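Local coordinates for glutathione S-transferase (Acinetobacter baumannii, PDB 4MP4), which probably transfers glutathione to electrophilic substrates, as a dimeric member of the glutathione transferase family, here in its ligand-free form, at residues A99-I104 with F158-W163; I165-L170 with K189-Q194. All coordinates share one frame; numbering follows the deposited sequence.

Interaction 1. Residues A99-I104 with F158-W163; sequences ARARQI and FLFGSW
Phe-160 turns its CG anti to the carbonyl carbon and beside the backbone N (chi1 -58°), sending the ring out of the loop to the flank of helix 95-110, where Arg-100 and Ala-101 receive it. This is loop-to-helix packing inside the all-helical C-terminal domain of the glutathione transferase fold, with the loop leading into helix 165-178. The ring slots in by its far end. Arg-100 CG lies at the ring edge, near the plane, 3.6 Å from Phe-160 CE1, while Ala-101 CB comes up obliquely to 3.6 Å from Phe-160 CE2. Between them the ring's far end rests on the backbone, with Phe-160 CZ 3.6 Å from Ala-101 CA. One turn further on, Ile-104 CG1 adds a looser edge contact at 4.4 Å from Phe-160 CZ. No hydrogen bond crosses here, so the fit is purely van der Waals. Arg-100 gives the ring only its aliphatic stem: CG, anti to the backbone N (chi1 180°), runs beside the ring, and bends at chi2 and chi3 then carry the guanidinium off toward the dimer interface, where NH2 bonds to the carbonyl O of Ala-70 of the second subunit and, weakly, to Gln-103 OE1. The guanidinium and ring planes stand 51° apart, and the two groups do not stack. Pro-92 also touches the Phe-160 side chain. One ring face is packed by its own neighbour in the loop, Leu-159, whose CB sits 3.6 Å above the plane, offset toward the rim.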
loop_
_atom_site.group_PDB
_atom_site.type_symbol
_atom_site.label_atom_id
_atom_site.label_comp_id
_atom_site.label_asym_id
_atom_site.label_seq_id
_atom_site.Cartn_x
_atom_site.Cartn_y
_atom_site.Cartn_z
ATOM N N ALA A 99 -11.921 -7.650 -1.592
ATOM C CA ALA A 99 -10.633 -8.028 -1.031
ATOM C C ALA A 99 -9.641 -8.247 -2.170
ATOM O O ALA A 99 -8.521 -7.719 -2.139
ATOM C CB ALA A 99 -10.761 -9.267 -0.158
ATOM N N ARG A 100 -10.067 -8.988 -3.191
ATOM C CA ARG A 100 -9.219 -9.216 -4.364
ATOM C C ARG A 100 -8.853 -7.867 -5.008
ATOM O O ARG A 100 -7.689 -7.626 -5.356
ATOM C CB ARG A 100 -9.886 -10.175 -5.368
ATOM C CG ARG A 100 -9.068 -10.466 -6.644
ATOM C CD ARG A 100 -7.914 -11.495 -6.449
ATOM N NE ARG A 100 -8.398 -12.853 -6.209
ATOM C CZ ARG A 100 -8.211 -13.538 -5.080
ATOM N NH1 ARG A 100 -8.699 -14.774 -4.954
ATOM N NH2 ARG A 100 -7.535 -12.995 -4.076
ATOM N N ALA A 101 -9.832 -6.977 -5.134
ATOM C CA ALA A 101 -9.548 -5.641 -5.653
ATOM C C ALA A 101 -8.493 -4.889 -4.818
ATOM O O ALA A 101 -7.557 -4.314 -5.372
ATOM C CB ALA A 101 -10.828 -4.815 -5.802
ATOM N N ARG A 102 -8.635 -4.905 -3.494
ATOM C CA ARG A 102 -7.629 -4.290 -2.623
ATOM C C ARG A 102 -6.272 -4.954 -2.782
ATOM O O ARG A 102 -5.239 -4.306 -2.681
ATOM C CB ARG A 102 -8.065 -4.338 -1.158
ATOM C CG ARG A 102 -9.194 -3.361 -0.827
ATOM C CD ARG A 102 -9.475 -3.331 0.662
ATOM N NE ARG A 102 -10.589 -2.445 0.979
ATOM C CZ ARG A 102 -11.718 -2.833 1.558
ATOM N NH1 ARG A 102 -11.891 -4.097 1.918
ATOM N NH2 ARG A 102 -12.670 -1.950 1.803
ATOM N N GLN A 103 -6.274 -6.254 -3.050
ATOM C CA GLN A 103 -5.023 -6.972 -3.229
ATOM C C GLN A 103 -4.266 -6.546 -4.498
ATOM O O GLN A 103 -3.056 -6.273 -4.455
ATOM C CB GLN A 103 -5.273 -8.470 -3.212
ATOM C CG GLN A 103 -4.164 -9.308 -3.807
ATOM C CD GLN A 103 -4.627 -10.740 -4.027
ATOM O OE1 GLN A 103 -5.432 -11.254 -3.265
ATOM N NE2 GLN A 103 -4.139 -11.374 -5.075
ATOM N N ILE A 104 -4.984 -6.497 -5.617
ATOM C CA ILE A 104 -4.415 -6.056 -6.887
ATOM C C ILE A 104 -3.907 -4.611 -6.798
ATOM O O ILE A 104 -2.791 -4.306 -7.237
ATOM C CB ILE A 104 -5.423 -6.234 -8.056
ATOM C CG1 ILE A 104 -5.861 -7.694 -8.139
ATOM C CG2 ILE A 104 -4.811 -5.792 -9.361
ATOM C CD1 ILE A 104 -4.658 -8.717 -8.124
ATOM N N PHE A 158 -14.362 -5.698 -17.675
ATOM C CA PHE A 158 -13.757 -5.154 -16.455
ATOM C C PHE A 158 -13.240 -6.289 -15.572
ATOM O O PHE A 158 -13.583 -7.439 -15.794
ATOM C CB PHE A 158 -14.777 -4.327 -15.685
ATOM C CG PHE A 158 -15.343 -3.190 -16.476
ATOM C CD1 PHE A 158 -14.632 -2.004 -16.616
ATOM C CD2 PHE A 158 -16.576 -3.306 -17.096
ATOM C CE1 PHE A 158 -15.146 -0.947 -17.342
ATOM C CE2 PHE A 158 -17.096 -2.254 -17.823
ATOM C CZ PHE A 158 -16.378 -1.073 -17.948
ATOM N N LEU A 159 -12.418 -5.963 -14.575
ATOM C CA LEU A 159 -11.778 -6.975 -13.731
ATOM C C LEU A 159 -12.755 -7.765 -12.869
ATOM O O LEU A 159 -12.595 -8.971 -12.688
ATOM C CB LEU A 159 -10.752 -6.309 -12.812
ATOM C CG LEU A 159 -9.391 -5.952 -13.404
ATOM C CD1 LEU A 159 -8.623 -5.068 -12.417
ATOM C CD2 LEU A 159 -8.621 -7.231 -13.746
ATOM N N PHE A 160 -13.763 -7.081 -12.341
ATOM C CA PHE A 160 -14.626 -7.648 -11.315
ATOM C C PHE A 160 -16.112 -7.548 -11.666
ATOM O O PHE A 160 -16.961 -7.385 -10.787
ATOM C CB PHE A 160 -14.339 -6.970 -9.967
ATOM C CG PHE A 160 -12.909 -7.091 -9.536
ATOM C CD1 PHE A 160 -12.376 -8.332 -9.205
ATOM C CD2 PHE A 160 -12.082 -5.979 -9.496
ATOM C CE1 PHE A 160 -11.044 -8.462 -8.830
ATOM C CE2 PHE A 160 -10.761 -6.099 -9.116
ATOM C CZ PHE A 160 -10.237 -7.345 -8.782
ATOM N N GLY A 161 -16.419 -7.661 -12.954
ATOM C CA GLY A 161 -17.791 -7.572 -13.429
ATOM C C GLY A 161 -18.052 -6.197 -13.999
ATOM O O GLY A 161 -17.943 -5.964 -15.207
ATOM N N SER A 162 -18.375 -5.268 -13.113
ATOM C CA SER A 162 -18.516 -3.877 -13.506
ATOM C C SER A 162 -17.262 -3.094 -13.151
ATOM O O SER A 162 -16.391 -3.567 -12.432
ATOM C CB SER A 162 -19.751 -3.253 -12.848
ATOM O OG SER A 162 -19.723 -3.406 -11.445
ATOM N N TRP A 163 -17.179 -1.886 -13.671
ATOM C CA TRP A 163 -16.029 -1.041 -13.456
ATOM C C TRP A 163 -15.687 -0.836 -11.971
ATOM O O TRP A 163 -16.568 -0.667 -11.138
ATOM C CB TRP A 163 -16.271 0.305 -14.130
ATOM C CG TRP A 163 -15.075 1.175 -14.042
ATOM C CD1 TRP A 163 -14.029 1.225 -14.925
ATOM C CD2 TRP A 163 -14.768 2.106 -13.004
ATOM N NE1 TRP A 163 -13.102 2.138 -14.503
ATOM C CE2 TRP A 163 -13.522 2.693 -13.320
ATOM C CE3 TRP A 163 -15.418 2.498 -11.828
ATOM C CZ2 TRP A 163 -12.914 3.653 -12.519
ATOM C CZ3 TRP A 163 -14.814 3.460 -11.025
ATOM C CH2 TRP A 163 -13.574 4.025 -11.377
#

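Interaction 2. Residues I165-L170 with K189-Q194; sequences IVDAEL and KNYALQ
Tyr-191 reaches from helix 186-196 to helix 165-178 and crosses the side chains of both Asp-167 and Leu-170 at about a right angle, its hydroxyl going to the acid and its ring to the leucine. This is a buried helix-helix contact in the all-helical C-terminal domain of the glutathione transferase fold, built almost entirely on that one tyrosine. The ring swings across because Tyr-191 CG is anti to the backbone N (chi1 171°). Asp-167 OD1 lies at the ring edge, in its plane, and accepts the hydroxyl hydrogen bond, very short as modelled at 2.5 Å from Tyr-191 OH; the hydroxyl may be placed slightly too near the acid. The carboxylate is twisted 58° against the ring, so the two groups meet without lying flat on each other. The apolar half belongs to Leu-170, whose CD2 approaches obliquely to 3.5 Å from Tyr-191 CE2, with CG a little behind. Further along the same helix, Leu-174 touches the ring as well. OD1 has a second donor from the loop that carries Leu-159. With the donor on OD2, three donors on a buried carboxylate probably favour its ionised form and help to hold its rotation. The sequence from Ser-164 to Asp-167 fits the S-x-x-D pattern of the N-capping box known in this helix of glutathione transferases, and consistent with the return bond of such a box, Asp-167 OD2 accepts a hydrogen bond from the backbone N of Ser-164.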
loop_
_atom_site.group_PDB
_atom_site.type_symbol
_atom_site.label_atom_id
_atom_site.label_comp_id
_atom_site.label_asym_id
_atom_site.label_seq_id
_atom_site.Cartn_x
_atom_site.Cartn_y
_atom_site.Cartn_z
ATOM N N ILE A 165 -12.276 1.168 -9.509
ATOM C CA ILE A 165 -11.107 2.050 -9.607
ATOM C C ILE A 165 -9.841 1.253 -10.008
ATOM O O ILE A 165 -8.878 1.816 -10.546
ATOM C CB ILE A 165 -10.898 2.834 -8.279
ATOM C CG1 ILE A 165 -9.912 3.996 -8.442
ATOM C CG2 ILE A 165 -10.470 1.909 -7.172
ATOM C CD1 ILE A 165 -10.368 5.051 -9.426
ATOM N N VAL A 166 -9.863 -0.061 -9.785
ATOM C CA VAL A 166 -8.700 -0.887 -10.059
ATOM C C VAL A 166 -8.547 -1.089 -11.572
ATOM O O VAL A 166 -7.436 -1.347 -12.069
ATOM C CB VAL A 166 -8.737 -2.246 -9.290
ATOM C CG1 VAL A 166 -7.441 -3.007 -9.493
ATOM C CG2 VAL A 166 -8.940 -2.020 -7.813
ATOM N N ASP A 167 -9.650 -0.953 -12.315
ATOM C CA ASP A 167 -9.534 -0.994 -13.775
ATOM C C ASP A 167 -8.656 0.164 -14.244
ATOM O O ASP A 167 -7.771 -0.007 -15.104
ATOM C CB ASP A 167 -10.894 -0.970 -14.487
ATOM C CG ASP A 167 -11.701 -2.257 -14.269
ATOM O OD1 ASP A 167 -11.289 -3.335 -14.797
ATOM O OD2 ASP A 167 -12.757 -2.178 -13.574
ATOM N N ALA A 168 -8.872 1.330 -13.641
ATOM C CA ALA A 168 -8.132 2.520 -14.033
ATOM C C ALA A 168 -6.651 2.381 -13.638
ATOM O O ALA A 168 -5.755 2.847 -14.359
ATOM C CB ALA A 168 -8.764 3.778 -13.432
ATOM N N GLU A 169 -6.401 1.710 -12.516
ATOM C CA GLU A 169 -5.040 1.545 -12.006
ATOM C C GLU A 169 -4.254 0.538 -12.852
ATOM O O GLU A 169 -3.068 0.735 -13.121
ATOM C CB GLU A 169 -5.046 1.108 -10.536
ATOM C CG GLU A 169 -5.699 2.089 -9.572
ATOM C CD GLU A 169 -6.004 1.462 -8.196
ATOM O OE1 GLU A 169 -5.940 0.225 -8.082
ATOM O OE2 GLU A 169 -6.308 2.196 -7.233
ATOM N N LEU A 170 -4.921 -0.542 -13.263
ATOM C CA LEU A 170 -4.289 -1.575 -14.071
ATOM C C LEU A 170 -3.997 -1.044 -15.467
ATOM O O LEU A 170 -2.902 -1.236 -15.991
ATOM C CB LEU A 170 -5.178 -2.824 -14.157
ATOM C CG LEU A 170 -4.638 -3.995 -14.996
ATOM C CD1 LEU A 170 -3.356 -4.584 -14.392
ATOM C CD2 LEU A 170 -5.685 -5.081 -15.138
ATOM N N LYS A 189 -4.082 -4.823 -24.761
ATOM C CA LYS A 189 -4.168 -3.489 -25.359
ATOM C C LYS A 189 -5.628 -3.073 -25.465
ATOM O O LYS A 189 -6.001 -1.967 -25.074
ATOM C CB LYS A 189 -3.520 -3.449 -26.739
ATOM C CG LYS A 189 -1.999 -3.433 -26.695
ATOM C CD LYS A 189 -1.421 -3.419 -28.091
ATOM C CE LYS A 189 0.082 -3.587 -28.090
ATOM N NZ LYS A 189 0.592 -3.699 -29.491
ATOM N N ASN A 190 -6.456 -3.970 -25.985
ATOM C CA ASN A 190 -7.891 -3.724 -26.066
ATOM C C ASN A 190 -8.493 -3.334 -24.713
ATOM O O ASN A 190 -9.229 -2.352 -24.628
ATOM C CB ASN A 190 -8.623 -4.935 -26.659
ATOM C CG ASN A 190 -8.361 -5.102 -28.146
ATOM O OD1 ASN A 190 -8.063 -4.134 -28.858
ATOM N ND2 ASN A 190 -8.475 -6.337 -28.629
ATOM N N TYR A 191 -8.162 -4.098 -23.666
ATOM C CA TYR A 191 -8.601 -3.788 -22.307
ATOM C C TYR A 191 -8.139 -2.407 -21.873
ATOM O O TYR A 191 -8.930 -1.587 -21.413
ATOM C CB TYR A 191 -8.062 -4.810 -21.300
ATOM C CG TYR A 191 -8.323 -4.405 -19.858
ATOM C CD1 TYR A 191 -9.602 -4.487 -19.315
ATOM C CD2 TYR A 191 -7.294 -3.939 -19.047
ATOM C CE1 TYR A 191 -9.852 -4.115 -18.011
ATOM C CE2 TYR A 191 -7.527 -3.573 -17.736
ATOM C CZ TYR A 191 -8.813 -3.652 -17.219
ATOM O OH TYR A 191 -9.069 -3.273 -15.914
ATOM N N ALA A 192 -6.845 -2.158 -22.018
ATOM C CA ALA A 192 -6.272 -0.895 -21.577
ATOM C C ALA A 192 -6.845 0.292 -22.355
ATOM O O ALA A 192 -7.201 1.293 -21.760
ATOM C CB ALA A 192 -4.767 -0.941 -21.699
ATOM N N LEU A 193 -6.953 0.168 -23.681
ATOM C CA LEU A 193 -7.446 1.269 -24.508
ATOM C C LEU A 193 -8.866 1.635 -24.130
ATOM O O LEU A 193 -9.214 2.803 -24.008
ATOM C CB LEU A 193 -7.382 0.929 -26.005
ATOM C CG LEU A 193 -8.312 1.792 -26.889
ATOM C CD1 LEU A 193 -7.861 3.267 -26.990
ATOM C CD2 LEU A 193 -8.527 1.188 -28.288
ATOM N N GLN A 194 -9.687 0.617 -23.948
ATOM C CA GLN A 194 -11.054 0.837 -23.546
ATOM C C GLN A 194 -11.104 1.506 -22.176
ATOM O O GLN A 194 -11.877 2.440 -21.960
ATOM C CB GLN A 194 -11.828 -0.477 -23.543
ATOM C CG GLN A 194 -13.144 -0.362 -22.820
ATOM C CD GLN A 194 -14.007 -1.599 -22.943
ATOM O OE1 GLN A 194 -15.080 -1.669 -22.346
ATOM N NE2 GLN A 194 -13.550 -2.579 -23.722
#

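In the fold
Interactions 1 and 2 are neighbours in the C-terminal domain, their centres about 11 Å apart, and they touch directly. The loop that sends Phe-160 to helix 95-110 is tied to helix 165-178 through Leu-159, whose N lies 2.9 Å from Asp-167 OD1, a probable hydrogen bond. Leu-159 CG also packs 3.7 Å from Tyr-191 OH. Elsewhere on helix 165-178, Val-166 CG2 approaches Ala-101 O at 3.6 Å, joining the two helices themselves. Interaction 1 alone extends to the second subunit. No ligand marks the active site in this apo model; family members generally bind glutathione on the thioredoxin-like N-terminal domain.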